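Local coordinates for diaminobutyrate-pyruvate transaminase and L-2,4-diaminobutyrate decarboxylase (Vibrio parahaemolyticus, PDB 2QMA), which probably decarboxylates L-2,4-diaminobutyrate with pyridoxal 5'-phosphate, this chain being the C-terminal decarboxylase domain of a longer protein that also carries an aminotransferase, at residues Gln127-Trp132 / Thr371-Asp376; Asp397-Gln402 / Phe470-Pro475. All coordinates share one frame; numbering follows the deposited sequence.

Contact 1 (Gln127-Trp132 / Thr371-Asp376); sequences QSMDSW and TTKRFD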
ATOM      1  N   GLN A 127       6.218  -2.183  11.993  1.00 13.97           N
ATOM      2  CA  GLN A 127       6.920  -3.332  11.395  1.00 13.94           C
ATOM      3  C   GLN A 127       6.917  -3.206   9.882  1.00 13.73           C
ATOM      4  O   GLN A 127       5.966  -2.693   9.299  1.00 14.26           O
ATOM      5  CB  GLN A 127       6.292  -4.666  11.815  1.00 13.28           C
ATOM      6  CG  GLN A 127       6.125  -4.892  13.367  1.00 11.33           C
ATOM      7  CD  GLN A 127       7.444  -5.025  14.089  1.00 11.21           C
ATOM      8  OE1 GLN A 127       7.957  -6.118  14.271  1.00 13.63           O
ATOM      9  NE2 GLN A 127       8.011  -3.883  14.514  1.00 13.60           N
ATOM     10  N   SER A 128       8.019  -3.639   9.283  1.00 15.06           N
ATOM     11  CA  SER A 128       8.162  -3.744   7.851  1.00 16.23           C
ATOM     12  C   SER A 128       8.197  -5.211   7.411  1.00 15.79           C
ATOM     13  O   SER A 128       9.110  -5.958   7.773  1.00 14.66           O
ATOM     14  CB  SER A 128       9.436  -2.981   7.432  1.00 17.77           C
ATOM     15  OG  SER A 128       9.487  -2.926   6.010  1.00 21.12           O
HETATM   16  N   MSE A 129       7.206  -5.609   6.601  1.00 15.11           N
HETATM   17  CA  MSE A 129       6.942  -7.014   6.304  1.00 16.81           C
HETATM   18  C   MSE A 129       7.950  -7.669   5.387  1.00 17.19           C
HETATM   19  O   MSE A 129       7.834  -8.844   5.128  1.00 18.66           O
HETATM   20  CB  MSE A 129       5.548  -7.190   5.685  1.00 15.59           C
HETATM   21  CG  MSE A 129       4.412  -6.560   6.573  1.00 14.98           C
HETATM   22 SE   MSE A 129       4.414  -7.319   8.409  0.70 18.24          SE
HETATM   23  CE  MSE A 129       4.204  -9.084   7.789  1.00 13.61           C
ATOM     24  N   ASP A 130       8.942  -6.929   4.909  1.00 18.81           N
ATOM     25  CA  ASP A 130       9.832  -7.533   3.926  1.00 20.02           C
ATOM     26  C   ASP A 130      10.854  -8.500   4.523  1.00 19.67           C
ATOM     27  O   ASP A 130      11.436  -9.329   3.787  1.00 20.09           O
ATOM     28  CB  ASP A 130      10.499  -6.506   3.014  1.00 22.17           C
ATOM     29  CG  ASP A 130      10.942  -5.265   3.738  1.00 27.71           C
ATOM     30  OD1 ASP A 130      10.173  -4.739   4.585  1.00 34.37           O
ATOM     31  OD2 ASP A 130      12.037  -4.765   3.405  1.00 32.58           O
ATOM     32  N   SER A 131      11.095  -8.413   5.836  1.00 17.42           N
ATOM     33  CA  SER A 131      11.974  -9.397   6.423  1.00 15.85           C
ATOM     34  C   SER A 131      11.608  -9.671   7.867  1.00 15.81           C
ATOM     35  O   SER A 131      11.048  -8.813   8.546  1.00 13.16           O
ATOM     36  CB  SER A 131      13.428  -8.922   6.385  1.00 16.97           C
ATOM     37  OG  SER A 131      13.541  -7.708   7.075  1.00 19.60           O
ATOM     38  N   TRP A 132      12.006 -10.865   8.317  1.00 15.54           N
ATOM     39  CA  TRP A 132      11.727 -11.292   9.688  1.00 15.29           C
ATOM     40  C   TRP A 132      12.352 -10.315  10.685  1.00 15.26           C
ATOM     41  O   TRP A 132      11.677  -9.923  11.658  1.00 14.71           O
ATOM     42  CB  TRP A 132      12.239 -12.698   9.910  1.00 15.44           C
ATOM     43  CG  TRP A 132      11.758 -13.293  11.250  1.00 16.23           C
ATOM     44  CD1 TRP A 132      10.678 -14.099  11.452  1.00 18.85           C
ATOM     45  CD2 TRP A 132      12.373 -13.117  12.528  1.00 17.60           C
ATOM     46  NE1 TRP A 132      10.574 -14.448  12.789  1.00 17.85           N
ATOM     47  CE2 TRP A 132      11.605 -13.859  13.470  1.00 18.79           C
ATOM     48  CE3 TRP A 132      13.500 -12.401  12.976  1.00 19.27           C
ATOM     49  CZ2 TRP A 132      11.919 -13.899  14.825  1.00 15.73           C
ATOM     50  CZ3 TRP A 132      13.814 -12.449  14.334  1.00 17.37           C
ATOM     51  CH2 TRP A 132      13.012 -13.196  15.241  1.00 16.53           C
ATOM     52  N   THR A 371       8.298  -3.901  -1.316  1.00 27.27           N
ATOM     53  CA  THR A 371       9.376  -4.159  -0.373  1.00 26.65           C
ATOM     54  C   THR A 371       8.786  -3.741   0.963  1.00 26.09           C
ATOM     55  O   THR A 371       7.861  -4.375   1.457  1.00 26.17           O
ATOM     56  CB  THR A 371      10.650  -3.383  -0.763  1.00 26.69           C
ATOM     57  OG1 THR A 371      10.887  -3.603  -2.161  1.00 25.45           O
ATOM     58  CG2 THR A 371      11.893  -3.872   0.051  1.00 26.75           C
ATOM     59  N   THR A 372       9.299  -2.664   1.533  1.00 25.51           N
ATOM     60  CA  THR A 372       8.652  -2.018   2.665  1.00 24.35           C
ATOM     61  C   THR A 372       7.129  -2.207   2.582  1.00 23.27           C
ATOM     62  O   THR A 372       6.435  -1.570   1.780  1.00 23.93           O
ATOM     63  CB  THR A 372       9.084  -0.536   2.736  1.00 24.96           C
ATOM     64  OG1 THR A 372       9.021   0.059   1.429  1.00 26.75           O
ATOM     65  CG2 THR A 372      10.516  -0.459   3.160  1.00 23.63           C
ATOM     66  N   LYS A 373       6.591  -3.136   3.362  1.00 20.65           N
ATOM     67  CA  LYS A 373       5.134  -3.243   3.389  1.00 18.67           C
ATOM     68  C   LYS A 373       4.604  -3.327   4.827  1.00 16.60           C
ATOM     69  O   LYS A 373       5.322  -3.760   5.746  1.00 15.15           O
ATOM     70  CB  LYS A 373       4.509  -4.175   2.337  1.00 17.70           C
ATOM     71  CG  LYS A 373       4.285  -5.693   2.658  1.00 19.38           C
ATOM     72  CD  LYS A 373       3.137  -6.242   1.857  1.00 21.31           C
ATOM     73  CE  LYS A 373       2.334  -7.335   2.658  1.00 25.06           C
ATOM     74  NZ  LYS A 373       3.007  -8.671   2.763  1.00 21.83           N
ATOM     75  N   ARG A 374       3.395  -2.808   5.002  1.00 15.48           N
ATOM     76  CA  ARG A 374       2.856  -2.625   6.336  1.00 14.25           C
ATOM     77  C   ARG A 374       2.112  -3.872   6.824  1.00 12.90           C
ATOM     78  O   ARG A 374       1.724  -4.761   6.050  1.00 13.10           O
ATOM     79  CB  ARG A 374       2.062  -1.302   6.511  1.00 14.20           C
ATOM     80  CG  ARG A 374       0.635  -1.348   6.211  1.00 14.76           C
ATOM     81  CD  ARG A 374      -0.022   0.007   5.956  1.00 14.61           C
ATOM     82  NE  ARG A 374      -0.051   0.917   7.113  1.00 13.95           N
ATOM     83  CZ  ARG A 374      -0.975   0.895   8.086  1.00 14.05           C
ATOM     84  NH1 ARG A 374      -0.903   1.784   9.092  1.00 11.61           N
ATOM     85  NH2 ARG A 374      -1.971   0.019   8.060  1.00 15.02           N
ATOM     86  N   PHE A 375       1.974  -3.928   8.145  1.00 11.74           N
ATOM     87  CA  PHE A 375       1.437  -5.091   8.851  1.00 11.67           C
ATOM     88  C   PHE A 375      -0.113  -5.093   8.799  1.00 12.13           C
ATOM     89  O   PHE A 375      -0.791  -5.183   9.832  1.00 11.47           O
ATOM     90  CB  PHE A 375       2.022  -5.043  10.298  1.00 10.80           C
ATOM     91  CG  PHE A 375       1.683  -6.253  11.180  1.00 11.58           C
ATOM     92  CD1 PHE A 375       1.153  -7.434  10.654  1.00 12.46           C
ATOM     93  CD2 PHE A 375       1.949  -6.191  12.549  1.00 13.80           C
ATOM     94  CE1 PHE A 375       0.861  -8.534  11.485  1.00 10.25           C
ATOM     95  CE2 PHE A 375       1.660  -7.292  13.392  1.00 12.18           C
ATOM     96  CZ  PHE A 375       1.118  -8.458  12.844  1.00  9.36           C
ATOM     97  N   ASP A 376      -0.681  -5.013   7.601  1.00 11.38           N
ATOM     98  CA  ASP A 376      -2.136  -5.033   7.481  1.00 12.72           C
ATOM     99  C   ASP A 376      -2.840  -6.346   7.976  1.00 12.21           C
ATOM    100  O   ASP A 376      -4.037  -6.354   8.329  1.00 12.50           O
ATOM    101  CB  ASP A 376      -2.555  -4.739   6.025  1.00 13.87           C
ATOM    102  CG  ASP A 376      -2.239  -3.320   5.607  1.00 16.07           C
ATOM    103  OD1 ASP A 376      -2.507  -2.429   6.425  1.00 14.99           O
ATOM    104  OD2 ASP A 376      -1.702  -3.106   4.478  1.00 16.55           O
TER
HETATM  105  O   HOH W   1       3.449  -1.986   9.609  1.00 20.81           O
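Met-129 and Lys-373 bring the two backbones together, their CA atoms 5.1 Å apart, where segment 127-132 runs roughly antiparallel to segment 371-376, the end-to-end directions differing by 143°. Neither is a regular strand, and one direct backbone bond joins them: Met-129 N donates to Lys-373 O at 2.8 Å, nearly straight at 167°. The same oxygen takes a C-H...O contact from Ser-128 CA at 3.5 Å. Next along, a water replaces a second direct bond, giving its proton to Gln-127 O at 2.6 Å and accepting from Phe-375 N at 2.8 Å. Met-129 and Asp-130 sit at the corner of a type I turn running from Ser-128 to Ser-131, while Phe-375 centres an inverse gamma turn.

Met-129, a selenomethionine here, has the most surface buried. Its CG, anti to the carbonyl carbon, lies close to two carbonyl oxygens, 3.1 Å from Lys-373 O and a little farther from Arg-374 O, and CB rests on Lys-373 CG. The bend at chi2 (-57°) brings SE against CA and CB of Phe-375, in a Met-aromatic contact 4.7 Å from the ring centroid and oblique to the ring. Gln-127 CG also approaches this ring obliquely. At the other end Asp-130 reaches over the backbone between Thr-371 and Thr-372, its OD2 lying 3.5 Å from Thr-371 CG2.

The charged ends are paired beyond the two segments: Lys-373 NZ with Glu-142, and Arg-374 with Glu-119 of its own chain and with Glu-119 of the second subunit, so the contact lies at the dimer interface. Helix 136-152 packs on Met-129 and Phe-375 through Ala-138, helix 113-125 offers Ile-122 to Arg-374 and Phe-375, and strand 160-164 lies against Lys-373.

Contact 2 (Asp397-Gln402 / Phe470-Pro475); sequences DHLLAQ and FTILNP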
ATOM      1  N   ASP A 397     -25.455 -12.607   5.065  1.00 16.26           N
ATOM      2  CA  ASP A 397     -26.824 -13.176   4.893  1.00 15.37           C
ATOM      3  C   ASP A 397     -27.858 -12.041   5.008  1.00 15.79           C
ATOM      4  O   ASP A 397     -28.748 -11.892   4.177  1.00 15.88           O
ATOM      5  CB  ASP A 397     -27.100 -14.259   5.940  1.00 15.22           C
ATOM      6  CG  ASP A 397     -26.230 -15.514   5.740  1.00 16.12           C
ATOM      7  OD1 ASP A 397     -25.558 -15.628   4.668  1.00 17.74           O
ATOM      8  OD2 ASP A 397     -26.222 -16.390   6.629  1.00 15.05           O
ATOM      9  N   HIS A 398     -27.707 -11.242   6.055  1.00 16.21           N
ATOM     10  CA  HIS A 398     -28.542 -10.049   6.282  1.00 16.92           C
ATOM     11  C   HIS A 398     -28.551  -9.049   5.116  1.00 17.05           C
ATOM     12  O   HIS A 398     -29.617  -8.558   4.679  1.00 16.17           O
ATOM     13  CB  HIS A 398     -28.092  -9.340   7.549  1.00 16.88           C
ATOM     14  CG  HIS A 398     -28.736  -8.006   7.721  1.00 18.23           C
ATOM     15  ND1 HIS A 398     -28.083  -6.820   7.455  1.00 21.77           N
ATOM     16  CD2 HIS A 398     -30.012  -7.680   8.029  1.00 15.83           C
ATOM     17  CE1 HIS A 398     -28.913  -5.813   7.660  1.00 17.41           C
ATOM     18  NE2 HIS A 398     -30.092  -6.310   8.011  1.00 20.06           N
ATOM     19  N   LEU A 399     -27.351  -8.732   4.634  1.00 16.68           N
ATOM     20  CA  LEU A 399     -27.182  -7.746   3.611  1.00 17.35           C
ATOM     21  C   LEU A 399     -27.879  -8.218   2.352  1.00 17.58           C
ATOM     22  O   LEU A 399     -28.530  -7.425   1.710  1.00 16.79           O
ATOM     23  CB  LEU A 399     -25.699  -7.482   3.343  1.00 17.89           C
ATOM     24  CG  LEU A 399     -24.897  -6.664   4.364  1.00 17.72           C
ATOM     25  CD1 LEU A 399     -23.425  -6.577   3.957  1.00 19.31           C
ATOM     26  CD2 LEU A 399     -25.499  -5.264   4.519  1.00 19.51           C
ATOM     27  N   LEU A 400     -27.749  -9.510   2.011  1.00 18.11           N
ATOM     28  CA  LEU A 400     -28.375 -10.036   0.796  1.00 20.00           C
ATOM     29  C   LEU A 400     -29.886  -9.998   0.927  1.00 18.44           C
ATOM     30  O   LEU A 400     -30.609  -9.602  -0.017  1.00 18.71           O
ATOM     31  CB  LEU A 400     -27.903 -11.475   0.497  1.00 19.91           C
ATOM     32  CG  LEU A 400     -26.640 -11.520  -0.407  1.00 21.38           C
ATOM     33  CD1 LEU A 400     -25.483 -10.761   0.202  1.00 25.19           C
ATOM     34  CD2 LEU A 400     -26.199 -12.978  -0.772  1.00 23.25           C
ATOM     35  N   ALA A 401     -30.383 -10.350   2.106  1.00 17.19           N
ATOM     36  CA  ALA A 401     -31.833 -10.278   2.316  1.00 17.15           C
ATOM     37  C   ALA A 401     -32.336  -8.844   2.246  1.00 17.49           C
ATOM     38  O   ALA A 401     -33.406  -8.599   1.676  1.00 16.58           O
ATOM     39  CB  ALA A 401     -32.248 -10.911   3.654  1.00 16.52           C
ATOM     40  N   GLN A 402     -31.619  -7.920   2.891  1.00 16.88           N
ATOM     41  CA  GLN A 402     -32.060  -6.516   2.958  1.00 17.53           C
ATOM     42  C   GLN A 402     -32.045  -5.852   1.589  1.00 17.38           C
ATOM     43  O   GLN A 402     -32.915  -5.046   1.262  1.00 17.55           O
ATOM     44  CB  GLN A 402     -31.166  -5.723   3.900  1.00 16.78           C
ATOM     45  CG  GLN A 402     -31.495  -4.262   3.981  1.00 17.34           C
ATOM     46  CD  GLN A 402     -30.833  -3.654   5.161  1.00 18.27           C
ATOM     47  OE1 GLN A 402     -29.649  -3.318   5.098  1.00 19.75           O
ATOM     48  NE2 GLN A 402     -31.588  -3.501   6.272  1.00 17.10           N
ATOM     49  N   PHE A 470     -27.096   2.253  -4.856  1.00 18.07           N
ATOM     50  CA  PHE A 470     -26.798   1.979  -3.467  1.00 17.98           C
ATOM     51  C   PHE A 470     -25.831   0.778  -3.501  1.00 17.94           C
ATOM     52  O   PHE A 470     -26.129  -0.263  -4.125  1.00 18.24           O
ATOM     53  CB  PHE A 470     -28.038   1.495  -2.673  1.00 17.68           C
ATOM     54  CG  PHE A 470     -29.164   2.502  -2.483  1.00 17.64           C
ATOM     55  CD1 PHE A 470     -28.989   3.882  -2.617  1.00 19.86           C
ATOM     56  CD2 PHE A 470     -30.415   2.031  -2.066  1.00 17.07           C
ATOM     57  CE1 PHE A 470     -30.093   4.783  -2.371  1.00 16.98           C
ATOM     58  CE2 PHE A 470     -31.491   2.907  -1.811  1.00 18.31           C
ATOM     59  CZ  PHE A 470     -31.332   4.277  -1.985  1.00 17.20           C
ATOM     60  N   THR A 471     -24.724   0.911  -2.785  1.00 17.31           N
ATOM     61  CA  THR A 471     -23.886  -0.209  -2.381  1.00 18.99           C
ATOM     62  C   THR A 471     -24.063  -0.408  -0.881  1.00 17.46           C
ATOM     63  O   THR A 471     -23.496   0.343  -0.050  1.00 18.63           O
ATOM     64  CB  THR A 471     -22.423   0.048  -2.774  1.00 18.68           C
ATOM     65  OG1 THR A 471     -22.384   0.249  -4.191  1.00 19.49           O
ATOM     66  CG2 THR A 471     -21.540  -1.177  -2.437  1.00 20.78           C
ATOM     67  N   ILE A 472     -24.935  -1.345  -0.529  1.00 18.53           N
ATOM     68  CA  ILE A 472     -25.256  -1.567   0.882  1.00 17.85           C
ATOM     69  C   ILE A 472     -24.165  -2.381   1.588  1.00 18.08           C
ATOM     70  O   ILE A 472     -23.924  -3.562   1.273  1.00 19.56           O
ATOM     71  CB  ILE A 472     -26.630  -2.249   1.081  1.00 17.81           C
ATOM     72  CG1 ILE A 472     -27.719  -1.532   0.263  1.00 17.48           C
ATOM     73  CG2 ILE A 472     -26.973  -2.293   2.604  1.00 15.75           C
ATOM     74  CD1 ILE A 472     -29.002  -2.394   0.004  1.00 18.73           C
ATOM     75  N   LEU A 473     -23.483  -1.750   2.530  1.00 18.58           N
ATOM     76  CA  LEU A 473     -22.409  -2.445   3.234  1.00 18.40           C
ATOM     77  C   LEU A 473     -22.633  -2.495   4.714  1.00 17.68           C
ATOM     78  O   LEU A 473     -22.385  -3.507   5.345  1.00 16.98           O
ATOM     79  CB  LEU A 473     -21.032  -1.836   2.965  1.00 19.01           C
ATOM     80  CG  LEU A 473     -20.406  -1.910   1.560  1.00 21.43           C
ATOM     81  CD1 LEU A 473     -18.995  -1.285   1.542  1.00 19.52           C
ATOM     82  CD2 LEU A 473     -20.400  -3.349   0.989  1.00 20.53           C
ATOM     83  N   ASN A 474     -23.070  -1.377   5.276  1.00 17.25           N
ATOM     84  CA  ASN A 474     -23.286  -1.290   6.717  1.00 17.24           C
ATOM     85  C   ASN A 474     -24.383  -2.307   7.113  1.00 16.15           C
ATOM     86  O   ASN A 474     -25.500  -2.244   6.583  1.00 16.40           O
ATOM     87  CB  ASN A 474     -23.677   0.136   7.080  1.00 16.35           C
ATOM     88  CG  ASN A 474     -23.778   0.367   8.570  1.00 18.46           C
ATOM     89  OD1 ASN A 474     -23.971  -0.567   9.362  1.00 20.46           O
ATOM     90  ND2 ASN A 474     -23.658   1.631   8.972  1.00 20.73           N
ATOM     91  N   PRO A 475     -24.049  -3.270   8.010  1.00 16.01           N
ATOM     92  CA  PRO A 475     -25.031  -4.306   8.363  1.00 16.85           C
ATOM     93  C   PRO A 475     -26.030  -3.843   9.427  1.00 17.34           C
ATOM     94  O   PRO A 475     -26.871  -4.631   9.890  1.00 17.53           O
ATOM     95  CB  PRO A 475     -24.142  -5.469   8.840  1.00 17.19           C
ATOM     96  CG  PRO A 475     -22.947  -4.770   9.497  1.00 15.61           C
ATOM     97  CD  PRO A 475     -22.777  -3.453   8.732  1.00 15.83           C
TER
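Leu-399 of helix 389-411 fits against the chain as it leaves strand 465-471, and with Ile-472 and Pro-475 it makes up most of the buried surface. Its CG lies anti to the carbonyl carbon (chi1 -74°), and both methyls beyond reach Leu-473 O, CD1 more closely at 3.5 Å. CD2 also faces the turning backbone, 3.7 Å from Asn-474 O and 4.0 Å from Pro-475 CA, and touches Ile-472 CG2 at 3.8 Å. A leucine end thus packs largely on main-chain carbonyls; Leu-473 O is satisfied by Tyr-328 OH.

Ile-472 turns its CG2 to the helix, where this methyl serves two residues a turn apart: Leu-399 and Gln-402, whose OE1 lies 3.8 Å away. The Gln-402 chain crosses Ile-472 at a slant, extended beyond CG, and its NE2 donates to Leu-477 O, tying the helix to the chain just past Pro-475.

Pro-475 meets His-398 through its carbonyl. His-398 CE1 is 3.2 Å from Pro-475 O, with the oxygen set obliquely to the ring; ND1 is also near, but the angle is too poor for a hydrogen bond. That oxygen accepts instead from Gln-16 NE2 of the second subunit. Gln-402 CB, one helical turn on, covers part of one face of the imidazole toward its rim.

Leu-473 points the other way, its side chain about 6 Å from that of Lys-325, the predicted cofactor lysine, which carries no pyridoxal phosphate in this model. The contact joins helix 389-411 to the chain leaving strand 465-471, an inner strand of the antiparallel sheet, close to the probable active site. Phe-482 of helix 479-495 touches both Gln-402 and Ile-472, and Val-427 of strand 426-431 lies against Ile-472.

How the contacts relate
Contact 1 and contact 2 lie on opposite sides of the chain's centre, 34 Å apart between centres and about 17 Å between nearest atoms. They come in series: the second segment of contact 1 runs into helix 377-386, which is followed by helix 389-411, the helical half of contact 2. Contact 1 adjoins strand 160-164 at one margin of the mixed seven-stranded sheet, whereas contact 2 lies where helix 389-411 meets the end of a strand of the antiparallel sheet, in keeping with the large and small parts of a fold-type I pyridoxal phosphate enzyme. Both also meet the second subunit, which therefore reaches the chain at two well-separated places.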